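Local coordinates for SusD superfamily protein (Bacteroides thetaiotaomicron, PDB 3MCX), which is of unknown function but, as a SusD-family protein of the outer membrane, probably binds glycans for uptake through a partner SusC-like transporter, at residues A[95-100]-A[157-161]; A[71-75]-A[445-450]. One frame throughout, in Å; residues are numbered along the deposited sequence.

Contact 1: residues A[95-100]-A[157-161]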
loop_
_atom_site.group_PDB
_atom_site.type_symbol
_atom_site.label_atom_id
_atom_site.label_comp_id
_atom_site.label_asym_id
_atom_site.label_seq_id
_atom_site.Cartn_x
_atom_site.Cartn_y
_atom_site.Cartn_z
ATOM N N ILE A 95 13.959 7.183 -5.934
ATOM C CA ILE A 95 14.341 8.390 -5.185
ATOM C C ILE A 95 15.451 9.147 -5.923
ATOM O O ILE A 95 15.383 10.366 -6.123
ATOM C CB ILE A 95 14.756 8.028 -3.748
ATOM C CG1 ILE A 95 13.511 7.638 -2.953
ATOM C CG2 ILE A 95 15.528 9.202 -3.108
ATOM C CD1 ILE A 95 13.791 6.996 -1.593
ATOM N N ARG A 96 16.441 8.409 -6.369
ATOM C CA ARG A 96 17.542 9.022 -7.100
ATOM C C ARG A 96 17.067 9.737 -8.363
ATOM O O ARG A 96 17.503 10.829 -8.653
ATOM C CB ARG A 96 18.643 8.006 -7.354
ATOM C CG ARG A 96 19.286 7.566 -6.040
ATOM C CD ARG A 96 20.433 6.594 -6.185
ATOM N NE ARG A 96 20.370 5.679 -7.315
ATOM C CZ ARG A 96 20.231 4.378 -7.145
ATOM N NH1 ARG A 96 20.157 3.931 -5.912
ATOM N NH2 ARG A 96 20.178 3.574 -8.148
ATOM N N GLN A 97 16.171 9.116 -9.094
ATOM C CA GLN A 97 15.624 9.754 -10.281
ATOM C C GLN A 97 14.824 11.014 -9.944
ATOM O O GLN A 97 14.924 12.014 -10.642
ATOM C CB GLN A 97 14.789 8.766 -11.090
ATOM C CG GLN A 97 15.657 7.656 -11.709
ATOM C CD GLN A 97 14.920 6.817 -12.740
ATOM O OE1 GLN A 97 13.774 7.088 -13.079
ATOM N NE2 GLN A 97 15.605 5.788 -13.248
ATOM N N THR A 98 14.028 10.970 -8.877
ATOM C CA THR A 98 13.332 12.177 -8.435
ATOM C C THR A 98 14.318 13.296 -8.083
ATOM O O THR A 98 14.096 14.465 -8.441
ATOM C CB THR A 98 12.329 12.007 -7.275
ATOM O OG1 THR A 98 12.978 11.641 -6.030
ATOM C CG2 THR A 98 11.230 10.991 -7.616
ATOM N N ASN A 99 15.421 12.945 -7.418
ATOM C CA ASN A 99 16.400 13.947 -7.051
ATOM C C ASN A 99 17.090 14.557 -8.259
ATOM O O ASN A 99 17.316 15.768 -8.342
ATOM C CB ASN A 99 17.420 13.342 -6.074
ATOM C CG ASN A 99 16.850 13.235 -4.672
ATOM O OD1 ASN A 99 16.083 14.097 -4.271
ATOM N ND2 ASN A 99 17.257 12.219 -3.916
ATOM N N ASN A 100 17.430 13.717 -9.246
ATOM C CA ASN A 100 18.024 14.198 -10.476
ATOM C C ASN A 100 17.098 15.165 -11.253
ATOM O O ASN A 100 17.522 16.197 -11.726
ATOM C CB ASN A 100 18.420 13.013 -11.368
ATOM C CG ASN A 100 19.599 12.213 -10.787
ATOM O OD1 ASN A 100 20.254 12.643 -9.817
ATOM N ND2 ASN A 100 19.866 11.040 -11.373
ATOM N N GLU A 157 18.011 10.609 1.226
ATOM C CA GLU A 157 18.636 11.342 0.096
ATOM C C GLU A 157 17.709 12.405 -0.489
ATOM O O GLU A 157 16.626 12.091 -0.956
ATOM C CB GLU A 157 19.022 10.368 -1.017
ATOM C CG GLU A 157 20.061 9.364 -0.583
ATOM C CD GLU A 157 20.536 8.442 -1.722
ATOM O OE1 GLU A 157 20.186 8.710 -2.902
ATOM O OE2 GLU A 157 21.280 7.472 -1.432
ATOM N N THR A 158 18.143 13.660 -0.483
ATOM C CA THR A 158 17.341 14.763 -1.039
ATOM C C THR A 158 18.103 15.594 -2.087
ATOM O O THR A 158 17.674 16.688 -2.477
ATOM C CB THR A 158 16.779 15.671 0.071
ATOM O OG1 THR A 158 17.852 16.263 0.802
ATOM C CG2 THR A 158 15.833 14.888 1.031
ATOM N N SER A 159 19.219 15.057 -2.537
ATOM C CA SER A 159 20.045 15.692 -3.551
ATOM C C SER A 159 20.631 14.559 -4.374
ATOM O O SER A 159 20.622 13.409 -3.939
ATOM C CB SER A 159 21.157 16.535 -2.903
ATOM O OG SER A 159 21.963 15.724 -2.040
ATOM N N PRO A 160 21.133 14.862 -5.578
ATOM C CA PRO A 160 21.748 13.763 -6.335
ATOM C C PRO A 160 22.835 13.063 -5.524
ATOM O O PRO A 160 23.527 13.708 -4.743
ATOM C CB PRO A 160 22.328 14.477 -7.553
ATOM C CG PRO A 160 21.317 15.575 -7.802
ATOM C CD PRO A 160 20.993 16.085 -6.391
ATOM N N SER A 161 22.937 11.747 -5.713
ATOM C CA SER A 161 23.789 10.885 -4.893
ATOM C C SER A 161 25.242 11.332 -4.839
ATOM O O SER A 161 25.879 11.519 -5.872
ATOM C CB SER A 161 23.740 9.445 -5.414
ATOM O OG SER A 161 22.482 8.865 -5.151
HETATM O O HOH W 1 17.411 17.009 -5.661
HETATM O O HOH W 2 19.573 10.855 -4.745
HETATM O O HOH W 3 20.577 11.015 -7.822
#
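N99 reaches out from helix 81-106 and lies against the backbone of E157, T158 and S159. It is the most covered residue of the contact. Its amide donates one hydrogen bond, from N99 ND2 to E157 O, at 3.0 Å and nearly straight (169°). The second amide proton can go to water 2, 2.8 Å from N99 ND2. Water 2 also lies within hydrogen-bonding reach of E157 OE1 and S159 O, 2.9 Å from each. N99 OD1 takes a hydrogen bond from R129 of helix 115-140, so from helix 81-106 the one amide group reaches both the loop and that helix. SusD-family proteins are largely helical, with TPR-like helix pairs. Here the long loop between helices 115-140 and 172-186 folds back over helix 81-106. The residues that touch it are I95, R96, N99 and N100, one helical turn apart in pairs; I95 and N99 point toward it, R96 and N100 sideways. I95 CG2 packs 3.8 Å from E157 O, and the I95 side chain also touches S132 and L136 of helix 115-140. The aliphatic part of R96 runs past the loop: R96 CG is 3.5 Å from E157 OE1, and R96 CD is 3.2 Å from S161 OG. S161 OG gives a weak hydrogen bond to E157 OE1 at 3.2 Å. P160 sits over the next turn, with P160 CB 3.6 Å from N100 OD1. Water 1 joins N99 O and T158 O, at 3.0 and 3.2 Å. Water 3 bridges N100 OD1 (2.6 Å) and S161 N (3.2 Å).

Contact 2: residues A[71-75]-A[445-450]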
loop_
_atom_site.group_PDB
_atom_site.type_symbol
_atom_site.label_atom_id
_atom_site.label_comp_id
_atom_site.label_asym_id
_atom_site.label_seq_id
_atom_site.Cartn_x
_atom_site.Cartn_y
_atom_site.Cartn_z
ATOM N N TYR A 71 7.932 -13.266 3.686
ATOM C CA TYR A 71 7.222 -12.204 4.394
ATOM C C TYR A 71 6.174 -12.784 5.357
ATOM O O TYR A 71 6.132 -12.464 6.558
ATOM C CB TYR A 71 6.527 -11.293 3.427
ATOM C CG TYR A 71 7.401 -10.445 2.527
ATOM C CD1 TYR A 71 8.594 -9.894 2.937
ATOM C CD2 TYR A 71 6.950 -10.100 1.277
ATOM C CE1 TYR A 71 9.333 -9.046 2.091
ATOM C CE2 TYR A 71 7.683 -9.249 0.417
ATOM C CZ TYR A 71 8.850 -8.723 0.832
ATOM O OH TYR A 71 9.538 -7.921 -0.032
ATOM N N TYR A 72 5.310 -13.609 4.810
ATOM C CA TYR A 72 4.203 -14.218 5.567
ATOM C C TYR A 72 4.682 -14.963 6.796
ATOM O O TYR A 72 4.028 -14.917 7.847
ATOM C CB TYR A 72 3.464 -15.141 4.608
ATOM C CG TYR A 72 2.429 -16.073 5.206
ATOM C CD1 TYR A 72 1.241 -15.593 5.747
ATOM C CD2 TYR A 72 2.633 -17.426 5.200
ATOM C CE1 TYR A 72 0.303 -16.472 6.263
ATOM C CE2 TYR A 72 1.690 -18.309 5.686
ATOM C CZ TYR A 72 0.534 -17.830 6.216
ATOM O OH TYR A 72 -0.409 -18.721 6.695
ATOM N N GLU A 73 5.797 -15.685 6.673
ATOM C CA GLU A 73 6.378 -16.494 7.741
ATOM C C GLU A 73 7.314 -15.703 8.671
ATOM O O GLU A 73 7.854 -16.271 9.615
ATOM C CB GLU A 73 7.160 -17.663 7.128
ATOM C CG GLU A 73 6.245 -18.611 6.358
ATOM C CD GLU A 73 6.978 -19.593 5.467
ATOM O OE1 GLU A 73 8.223 -19.617 5.419
ATOM O OE2 GLU A 73 6.251 -20.375 4.778
ATOM N N TYR A 74 7.542 -14.419 8.376
ATOM C CA TYR A 74 8.430 -13.590 9.224
ATOM C C TYR A 74 9.797 -14.206 9.399
ATOM O O TYR A 74 10.422 -14.148 10.457
ATOM C CB TYR A 74 7.745 -13.286 10.571
ATOM C CG TYR A 74 6.660 -12.220 10.474
ATOM C CD1 TYR A 74 5.399 -12.505 9.972
ATOM C CD2 TYR A 74 6.895 -10.951 10.960
ATOM C CE1 TYR A 74 4.432 -11.526 9.886
ATOM C CE2 TYR A 74 5.938 -9.987 10.897
ATOM C CZ TYR A 74 4.688 -10.269 10.369
ATOM O OH TYR A 74 3.721 -9.283 10.292
ATOM N N ASN A 75 10.324 -14.785 8.325
ATOM C CA ASN A 75 11.638 -15.405 8.371
ATOM C C ASN A 75 12.609 -14.919 7.271
ATOM O O ASN A 75 13.721 -15.427 7.162
ATOM C CB ASN A 75 11.536 -16.931 8.391
ATOM C CG ASN A 75 10.876 -17.496 7.169
ATOM O OD1 ASN A 75 10.814 -16.830 6.143
ATOM N ND2 ASN A 75 10.344 -18.708 7.282
ATOM N N SER A 445 8.280 -21.211 12.292
ATOM C CA SER A 445 8.841 -19.852 12.211
ATOM C C SER A 445 8.342 -18.921 13.321
ATOM O O SER A 445 8.649 -17.734 13.331
ATOM C CB SER A 445 8.548 -19.230 10.842
ATOM O OG SER A 445 9.162 -19.957 9.791
ATOM N N ASN A 446 7.545 -19.447 14.242
ATOM C CA ASN A 446 7.015 -18.624 15.351
ATOM C C ASN A 446 6.294 -17.387 14.847
ATOM O O ASN A 446 6.521 -16.261 15.291
ATOM C CB ASN A 446 8.112 -18.274 16.375
ATOM C CG ASN A 446 7.567 -17.485 17.569
ATOM O OD1 ASN A 446 6.424 -17.697 18.013
ATOM N ND2 ASN A 446 8.379 -16.538 18.078
ATOM N N ALA A 447 5.398 -17.585 13.895
ATOM C CA ALA A 447 4.692 -16.485 13.291
ATOM C C ALA A 447 3.187 -16.705 13.286
ATOM O O ALA A 447 2.465 -16.146 12.455
ATOM C CB ALA A 447 5.232 -16.200 11.838
ATOM N N GLN A 448 2.692 -17.456 14.256
ATOM C CA GLN A 448 1.244 -17.532 14.463
ATOM C C GLN A 448 0.720 -16.244 15.142
ATOM O O GLN A 448 -0.428 -15.852 14.958
ATOM C CB GLN A 448 0.879 -18.750 15.293
ATOM C CG GLN A 448 1.144 -20.063 14.564
ATOM C CD GLN A 448 0.647 -21.235 15.363
ATOM O OE1 GLN A 448 1.285 -21.650 16.335
ATOM N NE2 GLN A 448 -0.507 -21.756 14.990
ATOM N N LYS A 449 1.567 -15.631 15.961
ATOM C CA LYS A 449 1.245 -14.364 16.647
ATOM C C LYS A 449 2.428 -13.441 16.475
ATOM O O LYS A 449 3.566 -13.840 16.765
ATOM C CB LYS A 449 0.956 -14.560 18.145
ATOM C CG LYS A 449 0.592 -13.194 18.847
ATOM C CD LYS A 449 0.438 -13.247 20.336
ATOM C CE LYS A 449 1.792 -13.369 21.053
ATOM N NZ LYS A 449 1.839 -12.918 22.464
ATOM N N ILE A 450 2.155 -12.224 16.051
ATOM C CA ILE A 450 3.209 -11.178 15.934
ATOM C C ILE A 450 2.735 -9.950 16.706
ATOM O O ILE A 450 1.781 -9.309 16.301
ATOM C CB ILE A 450 3.546 -10.812 14.488
ATOM C CG1 ILE A 450 3.841 -12.077 13.663
ATOM C CG2 ILE A 450 4.742 -9.872 14.403
ATOM C CD1 ILE A 450 2.602 -12.540 12.904
HETATM O O HOH W 4 10.682 -16.358 12.162
#
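Apolar contacts come first. The ring of Y74 takes I450 on one face: I450 CG1 lies 3.8 Å from the ring centroid and 10° off the normal, a CH-pi contact. I450 CD1 is 3.7 Å from Y74 CE1. A447 CB sits 4.1 Å from Y74 CB.

Van der Waals packing against a backbone carbonyl adds to this. A447 CB is 3.4 Å from E73 O, and S445 CB is 3.3 Å from the same E73 O.

Both segments turn in the same way. Y74 and N446, each just past a short helix (69-72 and 441-444), are the first residues to leave helical phi/psi, with positive phi in a Schellman motif. Strand 449-450, paired antiparallel with 431-432, brings in I450.

Polar links are mostly indirect. Water 4 donates to Y74 O at 2.8 Å and to S445 O at 2.7 Å. N75 ND2 donates to E73 OE1 at 3.0 Å within its own segment, and also lies 3.0 Å from S445 OG. Y74 OH bonds to R52 O, E73 OE2 to T61 and T441, and Y72 OH to H438. R433 binds Y72 O and A447 O.

The side chains thus meet mainly through apolar surface, while a water and an arginine bridge the backbones, consistent with close packing rather than direct polar pairing.

The two contacts share no element, although helices 69-72 and 81-106 follow each other in the chain. Their centres are 35 Å apart, and their nearest atoms about 16 Å. Contact 2 is buried and joins parts 370 residues apart. Contact 1 is partly buried, spans 57 residues, and is nested inside the loop that contact 2 closes. At the more open contact 1, a loop lies on a helix, held by a side-chain amide and three bridging waters. In contact 2, the turn after helix 69-72 meets the turn after helix 441-444 and strand 449-450, through the Y74 ring face and aliphatic groups, with one bridging water. In each, an arginine outside the segments takes part.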